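PDB 4R1D: Alpha/beta hydrolase from Pseudomonas aeruginosa PAO1, which probably acts as a lipase effector of the H2 type VI secretion system, carries a calcium ion, and is captured here in complex with its inhibitor Tli4. Local coordinates for residues A330-R333 with P337-F340; D364-I369 with N413-L418; D490-G495 with S504-A509. All coordinates share one frame; numbering follows the deposited sequence.

Contact 1: A330-R333 with P337-F340; sequences AEYR and PWLF
Y332 and W338 meet in a T-shaped (edge-to-face) aromatic pair where the loop 330-333 lies against the start of strand 339-342. A classic beta bulge sits at the entry to that strand: W338 and L339 both face Y359 of strand 358-359.

The edge of Y332 points toward the face of the five-membered ring of W338, with centroids 5.0 Å apart and planes at 78°. Y332 CD2 and Y332 CE2 both lie 3.6 Å from W338 CD1, so this side of the phenol ring does the touching. The hydroxyl Y332 OH is hydrogen-bonded to S288 N.

The chain of R333 is extended from CG to NE and carries the guanidinium past P337 and W338. P337 O sits over the centre of one guanidinium face, 3.2 Å above the plane. It is no hydrogen-bond acceptor for R333 NE, because the angle is poor. The charge is instead met by D442, in a salt bridge with R333 NH2.

The remaining touches are van der Waals packing. R333 NH1 lies 3.4 Å from the methylene carbon W338 CB. At the far end, R333 NH2 approaches the edge of the F340 ring, 3.9 Å from F340 CZ.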
loop_
_atom_site.group_PDB
_atom_site.type_symbol
_atom_site.label_atom_id
_atom_site.label_comp_id
_atom_site.label_asym_id
_atom_site.label_seq_id
_atom_site.Cartn_x
_atom_site.Cartn_y
_atom_site.Cartn_z
ATOM N N ALA A 330 20.695 8.229 -0.600
ATOM C CA ALA A 330 21.893 9.078 -0.614
ATOM C C ALA A 330 22.600 9.038 -1.970
ATOM O O ALA A 330 23.322 9.967 -2.326
ATOM C CB ALA A 330 22.874 8.657 0.498
ATOM N N GLU A 331 22.401 7.950 -2.708
ATOM C CA GLU A 331 23.075 7.729 -3.995
ATOM C C GLU A 331 22.284 8.255 -5.191
ATOM O O GLU A 331 22.770 8.289 -6.323
ATOM C CB GLU A 331 23.348 6.235 -4.190
ATOM C CG GLU A 331 24.387 5.644 -3.242
ATOM C CD GLU A 331 23.835 5.363 -1.853
ATOM O OE1 GLU A 331 22.634 5.021 -1.728
ATOM O OE2 GLU A 331 24.608 5.480 -0.876
ATOM N N TYR A 332 21.043 8.636 -4.939
ATOM C CA TYR A 332 20.160 9.170 -5.970
ATOM C C TYR A 332 20.838 10.340 -6.671
ATOM O O TYR A 332 21.390 11.208 -6.009
ATOM C CB TYR A 332 18.911 9.665 -5.251
ATOM C CG TYR A 332 17.826 10.311 -6.068
ATOM C CD1 TYR A 332 16.833 9.547 -6.664
ATOM C CD2 TYR A 332 17.740 11.696 -6.171
ATOM C CE1 TYR A 332 15.803 10.148 -7.361
ATOM C CE2 TYR A 332 16.716 12.302 -6.861
ATOM C CZ TYR A 332 15.749 11.520 -7.462
ATOM O OH TYR A 332 14.722 12.106 -8.157
ATOM N N ARG A 333 20.805 10.359 -8.002
ATOM C CA ARG A 333 21.366 11.485 -8.756
ATOM C C ARG A 333 22.863 11.623 -8.453
ATOM O O ARG A 333 23.416 12.727 -8.445
ATOM C CB ARG A 333 20.599 12.767 -8.407
ATOM C CG ARG A 333 20.705 13.901 -9.426
ATOM C CD ARG A 333 19.578 14.899 -9.216
ATOM N NE ARG A 333 19.715 16.088 -10.049
ATOM C CZ ARG A 333 18.759 16.990 -10.224
ATOM N NH1 ARG A 333 17.557 16.830 -9.655
ATOM N NH2 ARG A 333 18.999 18.049 -10.985
ATOM N N PRO A 337 22.202 17.456 -5.549
ATOM C CA PRO A 337 20.931 17.983 -5.047
ATOM C C PRO A 337 19.779 17.889 -6.041
ATOM O O PRO A 337 19.988 17.866 -7.257
ATOM C CB PRO A 337 21.256 19.447 -4.746
ATOM C CG PRO A 337 22.401 19.777 -5.663
ATOM C CD PRO A 337 23.222 18.511 -5.700
ATOM N N TRP A 338 18.565 17.826 -5.501
ATOM C CA TRP A 338 17.349 17.780 -6.299
ATOM C C TRP A 338 16.280 18.719 -5.758
ATOM O O TRP A 338 15.241 18.900 -6.366
ATOM C CB TRP A 338 16.818 16.347 -6.369
ATOM C CG TRP A 338 16.666 15.649 -5.038
ATOM C CD1 TRP A 338 17.571 14.819 -4.441
ATOM C CD2 TRP A 338 15.531 15.696 -4.163
ATOM N NE1 TRP A 338 17.070 14.347 -3.251
ATOM C CE2 TRP A 338 15.825 14.880 -3.053
ATOM C CE3 TRP A 338 14.300 16.359 -4.208
ATOM C CZ2 TRP A 338 14.924 14.697 -1.994
ATOM C CZ3 TRP A 338 13.409 16.181 -3.150
ATOM C CH2 TRP A 338 13.732 15.355 -2.064
ATOM N N LEU A 339 16.540 19.327 -4.605
ATOM C CA LEU A 339 15.566 20.214 -3.998
ATOM C C LEU A 339 16.187 21.589 -3.974
ATOM O O LEU A 339 17.173 21.806 -3.273
ATOM C CB LEU A 339 15.249 19.774 -2.568
ATOM C CG LEU A 339 14.340 20.708 -1.755
ATOM C CD1 LEU A 339 12.948 20.820 -2.367
ATOM C CD2 LEU A 339 14.228 20.257 -0.297
ATOM N N PHE A 340 15.616 22.500 -4.746
ATOM C CA PHE A 340 16.240 23.803 -4.976
ATOM C C PHE A 340 15.393 24.957 -4.466
ATOM O O PHE A 340 14.209 25.065 -4.780
ATOM C CB PHE A 340 16.509 24.002 -6.471
ATOM C CG PHE A 340 17.301 22.896 -7.100
ATOM C CD1 PHE A 340 18.685 22.885 -7.025
ATOM C CD2 PHE A 340 16.660 21.859 -7.762
ATOM C CE1 PHE A 340 19.419 21.874 -7.608
ATOM C CE2 PHE A 340 17.379 20.840 -8.346
ATOM C CZ PHE A 340 18.771 20.842 -8.275
#

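Contact 2: D364-I369 with N413-L418; sequences DPYEEI and NFHGEL
Y366 and H415 are the single touching pair of segments 364-369 and 413-418. Y366 stands in the first turn of helix 365-370, just after the N-cap D364, and H415 in the long helix 400-421. The CA atoms stay far apart, the nearest being those of Y366 and N413 at 10.5 Å, so the two side chains span the gap. The phenol ring also rests on I408, I411 and A412 of the long helix.

Both first torsions fall in the same well. In Y366, CG is anti to the carbonyl carbon (chi1 -48°), which sends the phenol toward the long helix. H415 (chi1 -75°) turns its ND1 side to the phenol. Y366 OH and H415 ND1 are hydrogen-bonded at 2.7 Å. The two rings touch by their edges, their planes inclined at 42°, and do not stack. Y366 OH is also 3.3 Å from H415 CB.

The site lies away from the calcium ion; nearby, N413 packs against V88 of the other protein chain.

H415 NE2 is hydrogen-bonded to E325 O. With both nitrogens bonded, the buried ring is fixed in rotation. A carbonyl can only accept, so NE2 is probably protonated; in a neutral imidazole, ND1 would then accept from the phenol.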
loop_
_atom_site.group_PDB
_atom_site.type_symbol
_atom_site.label_atom_id
_atom_site.label_comp_id
_atom_site.label_asym_id
_atom_site.label_seq_id
_atom_site.Cartn_x
_atom_site.Cartn_y
_atom_site.Cartn_z
ATOM N N ASP A 364 23.172 13.732 2.321
ATOM C CA ASP A 364 22.383 13.088 3.369
ATOM C C ASP A 364 20.959 13.617 3.372
ATOM O O ASP A 364 20.608 14.469 4.185
ATOM C CB ASP A 364 23.023 13.305 4.747
ATOM C CG ASP A 364 22.363 12.472 5.835
ATOM O OD1 ASP A 364 21.260 11.928 5.592
ATOM O OD2 ASP A 364 22.939 12.365 6.938
ATOM N N PRO A 365 20.125 13.098 2.467
ATOM C CA PRO A 365 18.741 13.562 2.369
ATOM C C PRO A 365 17.963 13.219 3.625
ATOM O O PRO A 365 17.008 13.925 3.950
ATOM C CB PRO A 365 18.183 12.782 1.160
ATOM C CG PRO A 365 19.056 11.566 1.051
ATOM C CD PRO A 365 20.431 12.009 1.522
ATOM N N TYR A 366 18.373 12.162 4.328
ATOM C CA TYR A 366 17.652 11.742 5.525
ATOM C C TYR A 366 17.651 12.827 6.596
ATOM O O TYR A 366 16.593 13.162 7.145
ATOM C CB TYR A 366 18.204 10.412 6.059
ATOM C CG TYR A 366 18.345 9.391 4.958
ATOM C CD1 TYR A 366 17.241 8.706 4.473
ATOM C CD2 TYR A 366 19.582 9.147 4.364
ATOM C CE1 TYR A 366 17.373 7.789 3.432
ATOM C CE2 TYR A 366 19.720 8.230 3.334
ATOM C CZ TYR A 366 18.613 7.559 2.876
ATOM O OH TYR A 366 18.757 6.654 1.859
ATOM N N GLU A 367 18.823 13.391 6.879
ATOM C CA GLU A 367 18.918 14.436 7.897
ATOM C C GLU A 367 18.631 15.824 7.328
ATOM O O GLU A 367 18.006 16.659 7.980
ATOM C CB GLU A 367 20.307 14.432 8.548
ATOM C CG GLU A 367 20.698 13.117 9.211
ATOM C CD GLU A 367 19.857 12.794 10.432
ATOM O OE1 GLU A 367 19.415 13.736 11.121
ATOM O OE2 GLU A 367 19.639 11.593 10.698
ATOM N N GLU A 368 19.098 16.069 6.109
ATOM C CA GLU A 368 18.969 17.389 5.500
ATOM C C GLU A 368 17.548 17.746 5.076
ATOM O O GLU A 368 17.161 18.908 5.096
ATOM C CB GLU A 368 19.911 17.522 4.306
ATOM C CG GLU A 368 21.372 17.362 4.661
ATOM C CD GLU A 368 22.253 17.724 3.499
ATOM O OE1 GLU A 368 22.071 18.834 2.960
ATOM O OE2 GLU A 368 23.087 16.893 3.097
ATOM N N ILE A 369 16.768 16.743 4.697
ATOM C CA ILE A 369 15.433 16.991 4.154
ATOM C C ILE A 369 14.353 16.227 4.916
ATOM O O ILE A 369 13.418 16.829 5.440
ATOM C CB ILE A 369 15.371 16.604 2.666
ATOM C CG1 ILE A 369 16.413 17.399 1.869
ATOM C CG2 ILE A 369 13.995 16.865 2.099
ATOM C CD1 ILE A 369 16.578 16.946 0.412
ATOM N N ASN A 413 18.697 2.728 6.217
ATOM C CA ASN A 413 19.423 1.472 6.370
ATOM C C ASN A 413 19.083 0.496 5.233
ATOM O O ASN A 413 19.960 -0.135 4.654
ATOM C CB ASN A 413 19.144 0.860 7.751
ATOM C CG ASN A 413 19.913 -0.426 7.987
ATOM O OD1 ASN A 413 21.142 -0.447 7.913
ATOM N ND2 ASN A 413 19.192 -1.501 8.293
ATOM N N PHE A 414 17.803 0.408 4.895
ATOM C CA PHE A 414 17.370 -0.441 3.786
ATOM C C PHE A 414 17.956 0.040 2.462
ATOM O O PHE A 414 18.481 -0.750 1.690
ATOM C CB PHE A 414 15.839 -0.473 3.725
ATOM C CG PHE A 414 15.280 -1.287 2.581
ATOM C CD1 PHE A 414 15.474 -2.658 2.529
ATOM C CD2 PHE A 414 14.541 -0.679 1.577
ATOM C CE1 PHE A 414 14.944 -3.421 1.490
ATOM C CE2 PHE A 414 14.014 -1.428 0.526
ATOM C CZ PHE A 414 14.215 -2.806 0.488
ATOM N N HIS A 415 17.859 1.340 2.201
ATOM C CA HIS A 415 18.474 1.940 1.016
ATOM C C HIS A 415 19.948 1.585 0.900
ATOM O O HIS A 415 20.419 1.212 -0.170
ATOM C CB HIS A 415 18.367 3.457 1.064
ATOM C CG HIS A 415 17.004 3.975 0.751
ATOM N ND1 HIS A 415 16.640 5.284 0.976
ATOM C CD2 HIS A 415 15.921 3.366 0.214
ATOM C CE1 HIS A 415 15.386 5.456 0.602
ATOM N NE2 HIS A 415 14.926 4.309 0.136
ATOM N N GLY A 416 20.677 1.749 1.999
ATOM C CA GLY A 416 22.099 1.451 2.023
ATOM C C GLY A 416 22.415 -0.003 1.717
ATOM O O GLY A 416 23.331 -0.294 0.951
ATOM N N GLU A 417 21.669 -0.920 2.326
ATOM C CA GLU A 417 21.838 -2.340 2.036
ATOM C C GLU A 417 21.544 -2.667 0.587
ATOM O O GLU A 417 22.311 -3.386 -0.065
ATOM C CB GLU A 417 20.945 -3.186 2.932
ATOM C CG GLU A 417 21.405 -3.234 4.369
ATOM C CD GLU A 417 20.695 -4.327 5.138
ATOM O OE1 GLU A 417 19.729 -4.014 5.842
ATOM O OE2 GLU A 417 21.092 -5.505 5.021
ATOM N N LEU A 418 20.430 -2.155 0.071
ATOM C CA LEU A 418 20.096 -2.416 -1.326
ATOM C C LEU A 418 21.170 -1.893 -2.268
ATOM O O LEU A 418 21.536 -2.566 -3.218
ATOM C CB LEU A 418 18.749 -1.798 -1.708
ATOM C CG LEU A 418 17.434 -2.574 -1.599
ATOM C CD1 LEU A 418 16.333 -1.770 -2.311
ATOM C CD2 LEU A 418 17.519 -3.980 -2.184
#

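Contact 3: D490-G495 with S504-A509; sequences DASGSG and SGQAPA
Chi1 of 75° places CG of Q506 between its backbone N and carbonyl carbon, and the chain beyond CG runs extended to carry the amide across to S492. The serine has a similar first torsion (chi1 72°), which turns its OG toward the incoming amide. The contact joins the loop after strand 477-479 to the break between helices 502-505 and 507-510 of this alpha/beta hydrolase.

One hydrogen bond joins the two segments. Q506 NE2 donates to S492 OG at 3.1 Å. The bond is nearly straight, with an angle of 170° at the hydrogen, and OG lies close to the amide plane.

The other end of the amide needs a separate donor. Q506 OE1 comes within 3.4 Å of S492 O, but both are acceptors and cannot bond to each other. R518, on edge strand 515-519 of the parallel sheet, supplies the donors: its NH1 bonds Q506 OE1 and its NH2 bonds S492 O. The arginine thus bridges the two oxygens and probably eases their repulsion. With NE2 and OE1 both engaged, the buried amide is held in one orientation.

The loop side has a bond of its own. G493 N donates to D490 O at 3.2 Å, closing a type I beta turn with A491 and S492 at its two central positions. G493 adds packing beside the serine, its CA lying 4.0 Å from Q506 NE2.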
loop_
_atom_site.group_PDB
_atom_site.type_symbol
_atom_site.label_atom_id
_atom_site.label_comp_id
_atom_site.label_asym_id
_atom_site.label_seq_id
_atom_site.Cartn_x
_atom_site.Cartn_y
_atom_site.Cartn_z
ATOM N N ASP A 490 24.068 17.027 -14.773
ATOM C CA ASP A 490 22.676 16.627 -14.573
ATOM C C ASP A 490 21.911 16.372 -15.867
ATOM O O ASP A 490 20.739 15.996 -15.830
ATOM C CB ASP A 490 21.926 17.688 -13.776
ATOM C CG ASP A 490 22.021 17.472 -12.281
ATOM O OD1 ASP A 490 22.248 16.326 -11.830
ATOM O OD2 ASP A 490 21.860 18.470 -11.556
ATOM N N ALA A 491 22.550 16.602 -17.011
ATOM C CA ALA A 491 21.838 16.490 -18.283
ATOM C C ALA A 491 21.182 15.119 -18.525
ATOM O O ALA A 491 20.037 15.049 -18.983
ATOM C CB ALA A 491 22.757 16.875 -19.456
ATOM N N SER A 492 21.888 14.044 -18.191
ATOM C CA SER A 492 21.422 12.701 -18.526
ATOM C C SER A 492 20.255 12.258 -17.650
ATOM O O SER A 492 19.533 11.336 -18.016
ATOM C CB SER A 492 22.555 11.675 -18.420
ATOM O OG SER A 492 22.905 11.420 -17.068
ATOM N N GLY A 493 20.073 12.918 -16.512
ATOM C CA GLY A 493 19.073 12.504 -15.535
ATOM C C GLY A 493 17.761 13.274 -15.558
ATOM O O GLY A 493 16.877 13.022 -14.738
ATOM N N SER A 494 17.617 14.195 -16.510
ATOM C CA SER A 494 16.400 15.007 -16.614
ATOM C C SER A 494 15.205 14.199 -17.117
ATOM O O SER A 494 15.366 13.097 -17.656
ATOM C CB SER A 494 16.624 16.203 -17.556
ATOM O OG SER A 494 16.822 15.749 -18.887
ATOM N N GLY A 495 14.014 14.768 -16.958
ATOM C CA GLY A 495 12.778 14.107 -17.357
ATOM C C GLY A 495 12.515 12.806 -16.602
ATOM O O GLY A 495 13.035 12.591 -15.512
ATOM N N SER A 504 16.894 8.266 -11.493
ATOM C CA SER A 504 16.683 7.006 -10.777
ATOM C C SER A 504 16.468 5.855 -11.769
ATOM O O SER A 504 16.974 4.750 -11.581
ATOM C CB SER A 504 15.469 7.175 -9.839
ATOM O OG SER A 504 15.107 5.959 -9.174
ATOM N N GLY A 505 15.722 6.113 -12.833
ATOM C CA GLY A 505 15.498 5.085 -13.837
ATOM C C GLY A 505 16.778 4.523 -14.452
ATOM O O GLY A 505 16.853 3.343 -14.786
ATOM N N GLN A 506 17.793 5.368 -14.607
ATOM C CA GLN A 506 19.035 4.927 -15.233
ATOM C C GLN A 506 20.062 4.390 -14.225
ATOM O O GLN A 506 21.163 4.013 -14.611
ATOM C CB GLN A 506 19.647 6.053 -16.080
ATOM C CG GLN A 506 20.303 7.133 -15.234
ATOM C CD GLN A 506 20.886 8.267 -16.066
ATOM O OE1 GLN A 506 20.824 8.251 -17.294
ATOM N NE2 GLN A 506 21.451 9.255 -15.393
ATOM N N ALA A 507 19.711 4.337 -12.938
ATOM C CA ALA A 507 20.675 3.857 -11.941
ATOM C C ALA A 507 21.147 2.422 -12.197
ATOM O O ALA A 507 22.336 2.120 -12.042
ATOM C CB ALA A 507 20.136 4.019 -10.513
ATOM N N PRO A 508 20.221 1.522 -12.576
ATOM C CA PRO A 508 20.658 0.152 -12.868
ATOM C C PRO A 508 21.696 0.106 -14.000
ATOM O O PRO A 508 22.671 -0.635 -13.898
ATOM C CB PRO A 508 19.357 -0.546 -13.273
ATOM C CG PRO A 508 18.284 0.192 -12.465
ATOM C CD PRO A 508 18.746 1.642 -12.545
ATOM N N ALA A 509 21.500 0.890 -15.053
ATOM C CA ALA A 509 22.485 0.936 -16.131
ATOM C C ALA A 509 23.828 1.406 -15.576
ATOM O O ALA A 509 24.867 0.816 -15.855
ATOM C CB ALA A 509 22.020 1.843 -17.262
#

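Along the chain the three contacts come in series, contact 1 first and contact 3 last. Contact 1 touches both of the others, its centre about 11 Å from that of contact 2 and about 12 Å from that of contact 3. Contacts 2 and 3 do not touch; their nearest atoms are about 9 Å apart. W338 and L339 pack on I369 of helix 365-370, linking contact 1 to contact 2. R333 NH2 forms a salt bridge with D490 OD2, 2.9 Å away, linking contact 1 to contact 3. Contact 1, on the small mixed sheet, is thereby connected to helix 365-370 and to the 490-495 loop. All three lie away from the calcium site.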